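Local coordinates for protein D-alanyl transferase DltD (Enterococcus faecalis, PDB 6O93) that probably takes part in D-alanylating lipoteichoic acid in the Gram-positive cell wall, acting as a membrane-associated D-alanyl transferase of the DltD family, at residues Leu60-Lys63 with Tyr64-Asn67; Glu136-Ser139 with Gly140-Tyr143; Met183-Arg186 with Phe187-Glu191. All coordinates share one frame; numbering follows the deposited sequence.

Contact 1: residues Leu60-Lys63 with Tyr64-Asn67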
ATOM      1  N   LEU A  60     -12.428  -8.543  11.224  1.00 22.38           N
ATOM      2  CA  LEU A  60     -13.827  -8.137  11.281  1.00 21.99           C
ATOM      3  C   LEU A  60     -14.613  -8.693  10.101  1.00 21.66           C
ATOM      4  O   LEU A  60     -15.770  -9.102  10.254  1.00 21.83           O
ATOM      5  CB  LEU A  60     -13.924  -6.609  11.322  1.00 21.61           C
ATOM      6  CG  LEU A  60     -13.332  -5.937  12.566  1.00 21.29           C
ATOM      7  CD1 LEU A  60     -13.288  -4.430  12.405  1.00 20.47           C
ATOM      8  CD2 LEU A  60     -14.126  -6.310  13.808  1.00 22.10           C
ATOM      9  N   SER A  61     -14.003  -8.721   8.913  1.00 20.75           N
ATOM     10  CA  SER A  61     -14.706  -9.232   7.740  1.00 22.15           C
ATOM     11  C   SER A  61     -15.001 -10.720   7.878  1.00 23.59           C
ATOM     12  O   SER A  61     -16.073 -11.185   7.474  1.00 23.45           O
ATOM     13  CB  SER A  61     -13.886  -8.964   6.478  1.00 22.63           C
ATOM     14  OG  SER A  61     -13.819  -7.578   6.197  1.00 23.30           O
ATOM     15  N   GLU A  62     -14.064 -11.482   8.446  1.00 24.67           N
ATOM     16  CA  GLU A  62     -14.289 -12.909   8.655  1.00 26.36           C
ATOM     17  C   GLU A  62     -15.274 -13.150   9.794  1.00 27.00           C
ATOM     18  O   GLU A  62     -16.136 -14.033   9.702  1.00 27.41           O
ATOM     19  CB  GLU A  62     -12.959 -13.606   8.938  1.00 28.29           C
ATOM     20  CG  GLU A  62     -13.025 -15.127   8.984  1.00 31.39           C
ATOM     21  CD  GLU A  62     -13.345 -15.740   7.636  1.00 33.56           C
ATOM     22  OE1 GLU A  62     -14.491 -16.190   7.440  1.00 35.84           O
ATOM     23  OE2 GLU A  62     -12.451 -15.762   6.766  1.00 34.49           O
ATOM     24  N   LYS A  63     -15.163 -12.375  10.875  1.00 27.25           N
ATOM     25  CA  LYS A  63     -16.039 -12.573  12.025  1.00 28.06           C
ATOM     26  C   LYS A  63     -17.502 -12.402  11.642  1.00 28.39           C
ATOM     27  O   LYS A  63     -18.361 -13.175  12.083  1.00 28.59           O
ATOM     28  CB  LYS A  63     -15.662 -11.599  13.142  1.00 27.84           C
ATOM     29  CG  LYS A  63     -16.552 -11.673  14.381  1.00 28.33           C
ATOM     30  CD  LYS A  63     -16.551 -13.060  15.004  1.00 29.25           C
ATOM     31  CE  LYS A  63     -17.284 -13.061  16.338  1.00 31.15           C
ATOM     32  NZ  LYS A  63     -17.307 -14.404  16.976  1.00 32.67           N
ATOM     33  N   TYR A  64     -17.807 -11.397  10.820  1.00 28.11           N
ATOM     34  CA  TYR A  64     -19.186 -11.058  10.492  1.00 29.33           C
ATOM     35  C   TYR A  64     -19.567 -11.461   9.071  1.00 29.75           C
ATOM     36  O   TYR A  64     -20.546 -10.944   8.524  1.00 29.97           O
ATOM     37  CB  TYR A  64     -19.414  -9.565  10.727  1.00 29.02           C
ATOM     38  CG  TYR A  64     -19.108  -9.173  12.158  1.00 29.35           C
ATOM     39  CD1 TYR A  64     -19.821  -9.732  13.211  1.00 29.95           C
ATOM     40  CD2 TYR A  64     -18.097  -8.268  12.457  1.00 28.47           C
ATOM     41  CE1 TYR A  64     -19.545  -9.397  14.522  1.00 30.85           C
ATOM     42  CE2 TYR A  64     -17.813  -7.924  13.770  1.00 29.21           C
ATOM     43  CZ  TYR A  64     -18.542  -8.493  14.798  1.00 31.07           C
ATOM     44  OH  TYR A  64     -18.275  -8.164  16.109  1.00 31.73           O
ATOM     45  N   GLN A  65     -18.813 -12.380   8.468  1.00 30.45           N
ATOM     46  CA  GLN A  65     -19.228 -13.075   7.251  1.00 31.18           C
ATOM     47  C   GLN A  65     -19.713 -12.102   6.178  1.00 29.61           C
ATOM     48  O   GLN A  65     -20.817 -12.224   5.643  1.00 30.02           O
ATOM     49  CB  GLN A  65     -20.308 -14.109   7.573  1.00 33.79           C
ATOM     50  CG  GLN A  65     -19.841 -15.216   8.505  1.00 36.72           C
ATOM     51  CD  GLN A  65     -18.832 -16.144   7.851  1.00 38.67           C
ATOM     52  OE1 GLN A  65     -17.664 -16.187   8.241  1.00 40.45           O
ATOM     53  NE2 GLN A  65     -19.279 -16.893   6.850  1.00 38.43           N
ATOM     54  N   ARG A  66     -18.870 -11.128   5.856  1.00 27.78           N
ATOM     55  CA  ARG A  66     -19.201 -10.165   4.821  1.00 26.71           C
ATOM     56  C   ARG A  66     -19.045 -10.796   3.438  1.00 27.16           C
ATOM     57  O   ARG A  66     -18.481 -11.881   3.276  1.00 26.84           O
ATOM     58  CB  ARG A  66     -18.320  -8.923   4.952  1.00 24.98           C
ATOM     59  CG  ARG A  66     -18.509  -8.185   6.269  1.00 24.51           C
ATOM     60  CD  ARG A  66     -17.526  -7.035   6.422  1.00 22.86           C
ATOM     61  NE  ARG A  66     -17.683  -6.354   7.705  1.00 22.77           N
ATOM     62  CZ  ARG A  66     -16.789  -5.517   8.224  1.00 22.61           C
ATOM     63  NH1 ARG A  66     -15.662  -5.255   7.576  1.00 22.79           N
ATOM     64  NH2 ARG A  66     -17.022  -4.943   9.396  1.00 23.03           N
ATOM     65  N   ASN A  67     -19.567 -10.102   2.429  1.00 28.63           N
ATOM     66  CA  ASN A  67     -19.461 -10.565   1.051  1.00 31.11           C
ATOM     67  C   ASN A  67     -18.125 -10.207   0.412  1.00 28.39           C
ATOM     68  O   ASN A  67     -17.993 -10.307  -0.813  1.00 28.36           O
ATOM     69  CB  ASN A  67     -20.609  -9.994   0.211  1.00 35.09           C
ATOM     70  CG  ASN A  67     -20.663  -8.481   0.247  1.00 38.32           C
ATOM     71  OD1 ASN A  67     -19.737  -7.824   0.723  1.00 38.98           O
ATOM     72  ND2 ASN A  67     -21.754  -7.918  -0.257  1.00 40.27           N
TER
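R66 N donates to S61 O at 3.2 Å in a nearly straight bond (172° at the hydrogen), and Q65 N turns back more weakly to E62 O at 3.4 Å. With Q65 at positive phi (50°) as the C-prime residue, this pair of bonds defines a Schellman motif closing helix 57-63. Just ahead of these, Y64 N still makes a helical i to i+4 bond to L60 O at 3.1 Å, although Y64 itself is the first residue to leave helical backbone angles.

K63 and Y64 make a CH-pi contact: K63 CG sits over one face of the ring, 3.8 Å from its centroid and 11° off the normal. K63 reaches it because CG stands anti to its own backbone N, beside the carbonyl carbon that leads into Y64. L60 lies alongside the same ring, its CD2 4.0 Å from Y64 CE2. R66 runs extended from CG to NE, back along S61, and brings one guanidinium face over S61 N and L60 O. Its NH1 bonds only weakly to S61 OG (3.3 Å); that hydroxyl also bonds to P57 O.

Stronger ties lie beyond the turn. R66 NH1 forms a salt bridge with D359 of helix 352-367, E62 another with R69 at the start of strand 69-73, and Y64 OH bonds to P215 O in the loop beyond helix 204-211.

Contact 2: residues Glu136-Ser139 with Gly140-Tyr143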
ATOM      1  N   GLU A 136       0.722   0.875 -27.029  1.00 39.02           N
ATOM      2  CA  GLU A 136       0.565   2.313 -27.194  1.00 43.11           C
ATOM      3  C   GLU A 136       1.217   3.004 -26.008  1.00 41.10           C
ATOM      4  O   GLU A 136       1.011   2.600 -24.860  1.00 40.91           O
ATOM      5  CB  GLU A 136      -0.910   2.714 -27.304  1.00 48.32           C
ATOM      6  CG  GLU A 136      -1.121   4.204 -27.526  1.00 53.26           C
ATOM      7  CD  GLU A 136      -2.540   4.542 -27.944  1.00 57.53           C
ATOM      8  OE1 GLU A 136      -3.400   3.634 -27.931  1.00 58.44           O
ATOM      9  OE2 GLU A 136      -2.793   5.715 -28.291  1.00 59.25           O
ATOM     10  N   LEU A 137       1.998   4.041 -26.289  1.00 39.37           N
ATOM     11  CA  LEU A 137       2.793   4.709 -25.271  1.00 37.61           C
ATOM     12  C   LEU A 137       1.988   5.825 -24.618  1.00 36.51           C
ATOM     13  O   LEU A 137       1.351   6.626 -25.309  1.00 37.45           O
ATOM     14  CB  LEU A 137       4.073   5.271 -25.891  1.00 38.58           C
ATOM     15  CG  LEU A 137       5.185   5.680 -24.931  1.00 38.46           C
ATOM     16  CD1 LEU A 137       5.686   4.476 -24.147  1.00 38.08           C
ATOM     17  CD2 LEU A 137       6.319   6.332 -25.703  1.00 39.02           C
ATOM     18  N   THR A 138       2.019   5.872 -23.290  1.00 35.09           N
ATOM     19  CA  THR A 138       1.386   6.932 -22.524  1.00 35.20           C
ATOM     20  C   THR A 138       2.440   7.674 -21.713  1.00 34.43           C
ATOM     21  O   THR A 138       3.562   7.192 -21.522  1.00 33.24           O
ATOM     22  CB  THR A 138       0.309   6.384 -21.577  1.00 34.94           C
ATOM     23  OG1 THR A 138       0.930   5.611 -20.541  1.00 33.96           O
ATOM     24  CG2 THR A 138      -0.684   5.512 -22.334  1.00 36.21           C
ATOM     25  N   SER A 139       2.065   8.862 -21.232  1.00 34.01           N
ATOM     26  CA  SER A 139       2.960   9.622 -20.364  1.00 32.86           C
ATOM     27  C   SER A 139       3.305   8.831 -19.110  1.00 29.13           C
ATOM     28  O   SER A 139       4.438   8.894 -18.618  1.00 29.15           O
ATOM     29  CB  SER A 139       2.324  10.962 -19.994  1.00 34.75           C
ATOM     30  OG  SER A 139       2.341  11.853 -21.095  1.00 37.03           O
ATOM     31  N   GLY A 140       2.340   8.082 -18.576  1.00 26.07           N
ATOM     32  CA  GLY A 140       2.620   7.247 -17.420  1.00 25.08           C
ATOM     33  C   GLY A 140       3.700   6.219 -17.694  1.00 24.25           C
ATOM     34  O   GLY A 140       4.558   5.966 -16.847  1.00 23.99           O
ATOM     35  N   ASP A 141       3.671   5.609 -18.881  1.00 24.31           N
ATOM     36  CA  ASP A 141       4.708   4.648 -19.242  1.00 22.69           C
ATOM     37  C   ASP A 141       6.075   5.311 -19.280  1.00 21.95           C
ATOM     38  O   ASP A 141       7.078   4.713 -18.867  1.00 21.07           O
ATOM     39  CB  ASP A 141       4.391   4.014 -20.596  1.00 23.75           C
ATOM     40  CG  ASP A 141       3.169   3.128 -20.550  1.00 23.92           C
ATOM     41  OD1 ASP A 141       3.020   2.372 -19.569  1.00 24.09           O
ATOM     42  OD2 ASP A 141       2.356   3.190 -21.492  1.00 25.15           O
ATOM     43  N   GLN A 142       6.137   6.548 -19.775  1.00 22.70           N
ATOM     44  CA  GLN A 142       7.410   7.256 -19.845  1.00 23.40           C
ATOM     45  C   GLN A 142       7.885   7.667 -18.459  1.00 22.65           C
ATOM     46  O   GLN A 142       9.091   7.656 -18.184  1.00 23.21           O
ATOM     47  CB  GLN A 142       7.282   8.475 -20.755  1.00 25.49           C
ATOM     48  CG  GLN A 142       6.828   8.133 -22.163  1.00 27.81           C
ATOM     49  CD  GLN A 142       6.870   9.324 -23.096  1.00 30.22           C
ATOM     50  OE1 GLN A 142       5.906  10.086 -23.198  1.00 31.95           O
ATOM     51  NE2 GLN A 142       7.993   9.492 -23.787  1.00 29.77           N
ATOM     52  N   TYR A 143       6.959   8.034 -17.570  1.00 21.71           N
ATOM     53  CA  TYR A 143       7.356   8.357 -16.204  1.00 20.44           C
ATOM     54  C   TYR A 143       7.886   7.123 -15.485  1.00 19.91           C
ATOM     55  O   TYR A 143       8.905   7.194 -14.787  1.00 18.72           O
ATOM     56  CB  TYR A 143       6.184   8.961 -15.426  1.00 19.47           C
ATOM     57  CG  TYR A 143       6.540   9.234 -13.983  1.00 18.38           C
ATOM     58  CD1 TYR A 143       7.206  10.397 -13.621  1.00 18.66           C
ATOM     59  CD2 TYR A 143       6.240   8.314 -12.986  1.00 18.08           C
ATOM     60  CE1 TYR A 143       7.548  10.645 -12.305  1.00 17.26           C
ATOM     61  CE2 TYR A 143       6.580   8.555 -11.667  1.00 17.70           C
ATOM     62  CZ  TYR A 143       7.234   9.722 -11.335  1.00 16.89           C
ATOM     63  OH  TYR A 143       7.575   9.966 -10.027  1.00 18.06           O
TER
HETATM   64  O   HOH W   1       0.140   1.837 -21.826  1.00 33.42           O
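T138 and D141 grip each other reciprocally, side chain to backbone in both directions. D141 N donates to T138 OG1 at 3.2 Å with 158° at the hydrogen, while T138 N donates to D141 OD2, also at 3.2 Å. The two bonds meet the definition of a capping box, with T138 as the N-cap of helix 139-148. A chi1 of 68° sets T138 OG1 between its own N and carbonyl carbon, where it can turn in toward the first turn of the helix. T138 N meets OD2 on the anti side of the carboxylate, 22° out of its plane.

Backbone bonds tighten the same turn: Q142 N reaches T138 O at 3.2 Å, and Y143 N reaches S139 O at 2.9 Å. L137, the residue before the N-cap, adds apolar contact to the first turn. Its CD1 lies 3.8 Å from D141 CB as the two side chains run antiparallel past one another, and its CD2 lies 4.0 Å from Q142 CG, the leucine crossing the glutamine at about a right angle.

The E136 end is looser. There a water bridges the segments, donating to D141 OD2 at 2.6 Å and to E136 O at 3.2 Å, whereas the E136 carboxylate points off from the helix. With OD2 held by T138 N and the water, and OD1 by W130 NE1 of helix 124-132, rotation of the D141 carboxylate is probably limited.

Farther along the turn, Q142 NE2 bonds to L167 O at the end of helix 158-168, and Y143, stacked on Y383, reaches D275 of helix 272-285 through its hydroxyl. The cap thus stands where several helices converge.

Contact 3: residues Met183-Arg186 with Phe187-Glu191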
ATOM      1  N   MET A 183      10.889 -14.118 -24.082  1.00 21.59           N
ATOM      2  CA  MET A 183      11.711 -15.285 -23.774  1.00 22.16           C
ATOM      3  C   MET A 183      11.848 -15.480 -22.271  1.00 20.52           C
ATOM      4  O   MET A 183      11.703 -16.596 -21.760  1.00 21.41           O
ATOM      5  CB  MET A 183      13.094 -15.141 -24.405  1.00 23.63           C
ATOM      6  CG  MET A 183      13.124 -15.281 -25.904  1.00 25.33           C
ATOM      7  SD  MET A 183      14.816 -15.250 -26.510  1.00 26.54           S
ATOM      8  CE  MET A 183      14.526 -15.148 -28.275  1.00 29.32           C
ATOM      9  N   ASN A 184      12.155 -14.403 -21.546  1.00 19.04           N
ATOM     10  CA  ASN A 184      12.345 -14.517 -20.104  1.00 20.26           C
ATOM     11  C   ASN A 184      11.028 -14.778 -19.389  1.00 19.57           C
ATOM     12  O   ASN A 184      10.994 -15.509 -18.391  1.00 18.80           O
ATOM     13  CB  ASN A 184      13.006 -13.250 -19.564  1.00 20.98           C
ATOM     14  CG  ASN A 184      14.500 -13.230 -19.797  1.00 21.94           C
ATOM     15  OD1 ASN A 184      15.277 -13.607 -18.923  1.00 23.35           O
ATOM     16  ND2 ASN A 184      14.910 -12.797 -20.983  1.00 21.78           N
ATOM     17  N   LEU A 185       9.934 -14.192 -19.880  1.00 20.85           N
ATOM     18  CA  LEU A 185       8.640 -14.383 -19.235  1.00 22.23           C
ATOM     19  C   LEU A 185       8.249 -15.854 -19.181  1.00 23.66           C
ATOM     20  O   LEU A 185       7.561 -16.275 -18.245  1.00 23.10           O
ATOM     21  CB  LEU A 185       7.568 -13.568 -19.959  1.00 21.58           C
ATOM     22  CG  LEU A 185       7.563 -12.076 -19.614  1.00 19.97           C
ATOM     23  CD1 LEU A 185       6.715 -11.293 -20.600  1.00 20.67           C
ATOM     24  CD2 LEU A 185       7.062 -11.857 -18.195  1.00 19.02           C
ATOM     25  N   ARG A 186       8.676 -16.651 -20.164  1.00 25.75           N
ATOM     26  CA  ARG A 186       8.418 -18.087 -20.102  1.00 28.75           C
ATOM     27  C   ARG A 186       9.004 -18.688 -18.830  1.00 24.92           C
ATOM     28  O   ARG A 186       8.377 -19.540 -18.191  1.00 23.77           O
ATOM     29  CB  ARG A 186       8.989 -18.782 -21.338  1.00 35.02           C
ATOM     30  CG  ARG A 186       8.296 -18.387 -22.636  1.00 41.17           C
ATOM     31  CD  ARG A 186       8.938 -19.046 -23.846  1.00 46.73           C
ATOM     32  NE  ARG A 186       8.825 -20.501 -23.814  1.00 51.38           N
ATOM     33  CZ  ARG A 186       9.433 -21.319 -24.668  1.00 56.11           C
ATOM     34  NH1 ARG A 186      10.207 -20.830 -25.632  1.00 57.35           N
ATOM     35  NH2 ARG A 186       9.270 -22.631 -24.560  1.00 58.33           N
ATOM     36  N   PHE A 187      10.203 -18.251 -18.440  1.00 22.25           N
ATOM     37  CA  PHE A 187      10.780 -18.719 -17.185  1.00 21.33           C
ATOM     38  C   PHE A 187      10.106 -18.060 -15.986  1.00 19.97           C
ATOM     39  O   PHE A 187       9.797 -18.732 -14.995  1.00 19.60           O
ATOM     40  CB  PHE A 187      12.283 -18.446 -17.161  1.00 20.58           C
ATOM     41  CG  PHE A 187      13.049 -19.190 -18.211  1.00 22.16           C
ATOM     42  CD1 PHE A 187      13.513 -20.469 -17.967  1.00 24.55           C
ATOM     43  CD2 PHE A 187      13.311 -18.608 -19.441  1.00 21.65           C
ATOM     44  CE1 PHE A 187      14.221 -21.159 -18.932  1.00 25.65           C
ATOM     45  CE2 PHE A 187      14.016 -19.289 -20.406  1.00 23.27           C
ATOM     46  CZ  PHE A 187      14.471 -20.568 -20.153  1.00 25.31           C
ATOM     47  N   LEU A 188       9.866 -16.749 -16.061  1.00 18.96           N
ATOM     48  CA  LEU A 188       9.331 -16.026 -14.913  1.00 18.37           C
ATOM     49  C   LEU A 188       7.931 -16.511 -14.549  1.00 18.65           C
ATOM     50  O   LEU A 188       7.591 -16.607 -13.366  1.00 18.26           O
ATOM     51  CB  LEU A 188       9.320 -14.525 -15.201  1.00 17.27           C
ATOM     52  CG  LEU A 188      10.698 -13.879 -15.354  1.00 18.83           C
ATOM     53  CD1 LEU A 188      10.584 -12.487 -15.963  1.00 19.10           C
ATOM     54  CD2 LEU A 188      11.409 -13.813 -14.007  1.00 18.91           C
ATOM     55  N   ASN A 189       7.102 -16.814 -15.552  1.00 19.30           N
ATOM     56  CA  ASN A 189       5.762 -17.322 -15.272  1.00 21.13           C
ATOM     57  C   ASN A 189       5.815 -18.732 -14.700  1.00 21.93           C
ATOM     58  O   ASN A 189       5.037 -19.073 -13.801  1.00 20.50           O
ATOM     59  CB  ASN A 189       4.911 -17.289 -16.540  1.00 23.41           C
ATOM     60  CG  ASN A 189       4.335 -15.918 -16.818  1.00 24.91           C
ATOM     61  OD1 ASN A 189       3.832 -15.250 -15.915  1.00 25.79           O
ATOM     62  ND2 ASN A 189       4.414 -15.486 -18.071  1.00 25.38           N
ATOM     63  N   ARG A 190       6.721 -19.567 -15.207  1.00 23.09           N
ATOM     64  CA  ARG A 190       6.889 -20.899 -14.639  1.00 24.32           C
ATOM     65  C   ARG A 190       7.353 -20.815 -13.190  1.00 22.69           C
ATOM     66  O   ARG A 190       6.875 -21.564 -12.331  1.00 22.50           O
ATOM     67  CB  ARG A 190       7.878 -21.703 -15.483  1.00 25.85           C
ATOM     68  CG  ARG A 190       8.116 -23.124 -15.001  1.00 29.47           C
ATOM     69  CD  ARG A 190       6.821 -23.922 -14.921  1.00 32.87           C
ATOM     70  NE  ARG A 190       7.069 -25.335 -14.647  1.00 36.31           N
ATOM     71  CZ  ARG A 190       6.131 -26.206 -14.285  1.00 38.28           C
ATOM     72  NH1 ARG A 190       4.872 -25.813 -14.143  1.00 38.08           N
ATOM     73  NH2 ARG A 190       6.457 -27.472 -14.057  1.00 39.93           N
ATOM     74  N   GLU A 191       8.278 -19.899 -12.897  1.00 21.66           N
ATOM     75  CA  GLU A 191       8.754 -19.740 -11.529  1.00 21.84           C
ATOM     76  C   GLU A 191       7.670 -19.170 -10.626  1.00 21.01           C
ATOM     77  O   GLU A 191       7.635 -19.482  -9.429  1.00 20.77           O
ATOM     78  CB  GLU A 191      10.003 -18.857 -11.518  1.00 21.78           C
ATOM     79  CG  GLU A 191      11.216 -19.555 -12.119  1.00 24.00           C
ATOM     80  CD  GLU A 191      12.397 -18.631 -12.343  1.00 26.42           C
ATOM     81  OE1 GLU A 191      12.212 -17.398 -12.339  1.00 27.29           O
ATOM     82  OE2 GLU A 191      13.519 -19.146 -12.530  1.00 28.80           O
TER
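N184 O receives L188 N at 2.9 Å and L185 O receives N189 N at 2.8 Å, with angles at the hydrogen of 161° and 166°: two sound i to i+4 bonds. The next in the series, R190 N to R186 O, is weak at 3.4 Å. N184 O also takes a second, weak bond from F187 N, bent to 121°, so this carbonyl is shared between an i+3 and an i+4 donor.

Between the two segments, one apolar side-chain pair is seen. L185 and L188 approach through their methyl groups, CD2 of the former 4.2 Å from CD1 of the latter.

Side chains also lie against carbonyl oxygens of the preceding turn. In F187, CG stands anti to the carbonyl carbon, which carries the ring back toward that turn; CD2 comes 3.5 Å from M183 O, while N184 O lies at the ring edge, near its plane. L188 CG rests 3.5 Å from N184 O, so the leucine packs partly against backbone. N189 lies close to L185 O from its first carbon, CB at 3.3 Å.

N184 ND2 bonds to Y180 O one turn earlier, so its amide is held by its own helix. Toward helix 124-132, N184 touches Y128, L185 touches A132, L188 touches Q124 and N189 touches L125. The arrangement is the regular i to i+4 bonding of a surface helix, here the middle of the long helix 175-195, with one flank packed on helix 124-132 in a helix-helix contact and R186, F187 and R190 on the exposed flank.

All three contacts are local, and they sample different parts of a helix: contact 1 an end, contact 2 a start, contact 3 a middle. They follow in series along the chain without touching. Contacts 1 and 2 lie on opposite sides of the chain's centre, their own centres 40 Å apart; contact 3 is 37 Å from contact 1 and 24 Å from contact 2, centre to centre. Helix 124-132 joins the latter two indirectly, supplying W130 to D141 and packing against the 183-191 turns. None of the three includes a ligand of the sodium ion, bound by S46, E48 and S104, or a member of the probable S47-H349-D346 triad, consistent with the SGNH-hydrolase clan.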